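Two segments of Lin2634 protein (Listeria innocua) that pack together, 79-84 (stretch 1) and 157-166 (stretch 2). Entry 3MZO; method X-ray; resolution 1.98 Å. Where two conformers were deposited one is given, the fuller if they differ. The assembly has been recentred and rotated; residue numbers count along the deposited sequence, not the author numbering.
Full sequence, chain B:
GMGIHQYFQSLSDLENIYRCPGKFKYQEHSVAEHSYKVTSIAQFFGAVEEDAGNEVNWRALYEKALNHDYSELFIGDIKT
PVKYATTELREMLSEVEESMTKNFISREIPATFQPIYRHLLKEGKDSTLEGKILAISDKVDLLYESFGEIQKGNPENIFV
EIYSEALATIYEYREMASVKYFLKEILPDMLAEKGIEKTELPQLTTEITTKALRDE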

# COMPACT_ATOMS: atom_id res chain seq x y z
N LYS B 79 11.09 -10.99 17.24
CA LYS B 79 10.02 -10.62 18.23
C LYS B 79 9.15 -11.81 18.71
O LYS B 79 8.47 -11.74 19.75
CB LYS B 79 9.06 -9.56 17.62
CG LYS B 79 9.44 -8.07 17.81
CD LYS B 79 10.93 -7.81 17.81
CE LYS B 79 11.28 -6.38 17.45
NZ LYS B 79 12.24 -5.78 18.42
N THR B 80 9.16 -12.88 17.91
CA THR B 80 8.35 -14.07 18.14
C THR B 80 9.12 -15.03 19.07
O THR B 80 10.35 -14.94 19.16
CB THR B 80 8.06 -14.71 16.77
OG1 THR B 80 9.29 -15.00 16.10
CG2 THR B 80 7.23 -13.73 15.89
N PRO B 81 8.41 -15.96 19.76
CA PRO B 81 9.10 -16.80 20.76
C PRO B 81 10.00 -17.89 20.15
O PRO B 81 9.91 -18.17 18.95
CB PRO B 81 7.94 -17.40 21.58
CG PRO B 81 6.79 -17.45 20.64
CD PRO B 81 7.00 -16.34 19.61
N VAL B 82 10.85 -18.48 21.00
CA VAL B 82 11.83 -19.52 20.60
C VAL B 82 11.19 -20.63 19.74
O VAL B 82 10.54 -21.55 20.25
CB VAL B 82 12.57 -20.11 21.84
CG1 VAL B 82 13.36 -21.38 21.47
CG2 VAL B 82 13.49 -19.05 22.47
N LYS B 83 11.38 -20.49 18.42
CA LYS B 83 10.84 -21.42 17.42
C LYS B 83 11.96 -22.06 16.61
O LYS B 83 12.09 -23.29 16.56
CB LYS B 83 9.88 -20.68 16.47
CG LYS B 83 8.42 -20.94 16.74
CD LYS B 83 7.57 -20.51 15.57
CE LYS B 83 6.22 -21.19 15.63
NZ LYS B 83 5.29 -20.62 14.61
N TYR B 84 12.74 -21.22 15.93
CA TYR B 84 13.92 -21.65 15.15
C TYR B 84 15.22 -21.07 15.72
O TYR B 84 16.31 -21.64 15.49
CB TYR B 84 13.77 -21.26 13.67
CG TYR B 84 12.38 -21.50 13.13
CD1 TYR B 84 11.81 -22.79 13.18
CD2 TYR B 84 11.63 -20.46 12.59
CE1 TYR B 84 10.52 -23.02 12.69
CE2 TYR B 84 10.34 -20.68 12.10
CZ TYR B 84 9.80 -21.97 12.15
OH TYR B 84 8.54 -22.18 11.67
N ASN B 157 -1.40 -19.25 14.73
CA ASN B 157 -1.17 -19.54 16.15
C ASN B 157 -0.02 -18.73 16.76
O ASN B 157 0.05 -18.58 17.99
CB ASN B 157 -0.95 -21.04 16.43
CG ASN B 157 -1.18 -21.41 17.92
OD1 ASN B 157 -2.26 -21.18 18.47
ND2 ASN B 157 -0.14 -21.97 18.57
N ILE B 158 0.89 -18.21 15.93
CA ILE B 158 2.02 -17.45 16.42
C ILE B 158 1.56 -16.35 17.40
O ILE B 158 2.20 -16.11 18.40
CB ILE B 158 2.88 -16.85 15.27
CG1 ILE B 158 4.26 -16.45 15.78
CG2 ILE B 158 2.24 -15.61 14.65
CD1 ILE B 158 5.09 -17.62 16.24
N PHE B 159 0.42 -15.72 17.14
CA PHE B 159 -0.03 -14.61 17.99
C PHE B 159 -0.41 -15.05 19.42
O PHE B 159 -0.06 -14.35 20.38
CB PHE B 159 -1.13 -13.83 17.29
CG PHE B 159 -0.64 -13.20 16.03
CD1 PHE B 159 0.25 -12.14 16.07
CD2 PHE B 159 -0.99 -13.71 14.80
CE1 PHE B 159 0.75 -11.57 14.91
CE2 PHE B 159 -0.49 -13.15 13.63
CZ PHE B 159 0.38 -12.07 13.70
N VAL B 160 -1.03 -16.22 19.55
CA VAL B 160 -1.31 -16.78 20.87
C VAL B 160 -0.02 -17.08 21.60
O VAL B 160 0.10 -16.87 22.83
CB VAL B 160 -2.14 -18.09 20.76
CG1 VAL B 160 -2.02 -18.94 22.05
CG2 VAL B 160 -3.60 -17.74 20.44
N GLU B 161 0.97 -17.56 20.85
CA GLU B 161 2.28 -17.87 21.43
C GLU B 161 3.01 -16.62 21.89
O GLU B 161 3.65 -16.63 22.95
CB GLU B 161 3.15 -18.64 20.43
CG GLU B 161 2.65 -20.05 20.11
CD GLU B 161 3.24 -20.62 18.80
OE1 GLU B 161 4.31 -20.13 18.34
OE2 GLU B 161 2.62 -21.54 18.22
N ILE B 162 2.92 -15.55 21.12
CA ILE B 162 3.53 -14.26 21.49
C ILE B 162 2.87 -13.70 22.77
O ILE B 162 3.54 -13.24 23.68
CB ILE B 162 3.40 -13.23 20.32
CG1 ILE B 162 4.27 -13.67 19.12
CG2 ILE B 162 3.80 -11.81 20.78
CD1 ILE B 162 3.89 -13.03 17.77
N TYR B 163 1.54 -13.73 22.80
CA TYR B 163 0.78 -13.24 23.92
C TYR B 163 1.18 -14.01 25.20
O TYR B 163 1.44 -13.41 26.26
CB TYR B 163 -0.72 -13.41 23.62
CG TYR B 163 -1.64 -13.04 24.75
CD1 TYR B 163 -2.02 -13.99 25.71
CD2 TYR B 163 -2.13 -11.74 24.88
CE1 TYR B 163 -2.87 -13.65 26.75
CE2 TYR B 163 -2.99 -11.40 25.91
CZ TYR B 163 -3.35 -12.35 26.86
OH TYR B 163 -4.19 -12.01 27.89
N SER B 164 1.27 -15.33 25.07
CA SER B 164 1.61 -16.19 26.19
C SER B 164 2.99 -15.87 26.75
O SER B 164 3.17 -15.74 27.97
CB SER B 164 1.50 -17.65 25.76
OG SER B 164 0.17 -17.92 25.36
N GLU B 165 3.95 -15.70 25.85
CA GLU B 165 5.32 -15.38 26.23
C GLU B 165 5.40 -14.03 26.89
O GLU B 165 6.08 -13.88 27.90
CB GLU B 165 6.25 -15.42 25.02
CG GLU B 165 7.76 -15.16 25.32
CD GLU B 165 8.15 -13.65 25.54
OE1 GLU B 165 7.55 -12.72 24.93
OE2 GLU B 165 9.09 -13.41 26.34
N ALA B 166 4.70 -13.05 26.31
CA ALA B 166 4.71 -11.70 26.82
C ALA B 166 4.10 -11.66 28.22
O ALA B 166 4.73 -11.16 29.15
CB ALA B 166 3.99 -10.73 25.83

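No hydrogen bond crosses this contact; the one polar link is a stretched salt bridge, with Lys 83 NZ 3.9 Å from Glu 161 OE1. At that separation the attraction is chiefly electrostatic, and the lysine's aliphatic chain shares in the approach: its CE lies 3.5 Å from Glu 161 OE1, while NZ comes within 3.4 Å of Ile 158 CD1. The carboxylate is also held from within its own stretch, since Asn 157 ND2 donates to Glu 161 OE2 at 2.8 Å, with an N-H...acceptor angle of 137°.

The backbones differ in kind. Stretch 1 has no regular secondary structure, whereas residues 158-166 belong to a helix, with i to i+4 bonds such as Ile 162 N to Ile 158 O at 2.9 Å. The CA atoms of Thr 80 and Ile 162 lie 5.9 Å apart, the nearest such pair.

Pro 81, whose CA-to-CB bond points toward the helix, has the largest covered area, 78 of the 325 Å² buried in total. Its CD packs against Ile 162 CG1 (3.8 Å) and Ile 158 CD1 (4.1 Å), and its CG meets Glu 161 CB at 3.8 Å. These spacings indicate van der Waals packing. Thr 80 extends the apolar surface through its methyl: CG2 lies 3.9 Å from Ile 162 CD1 and 4.0 Å from Ile 158 CG1.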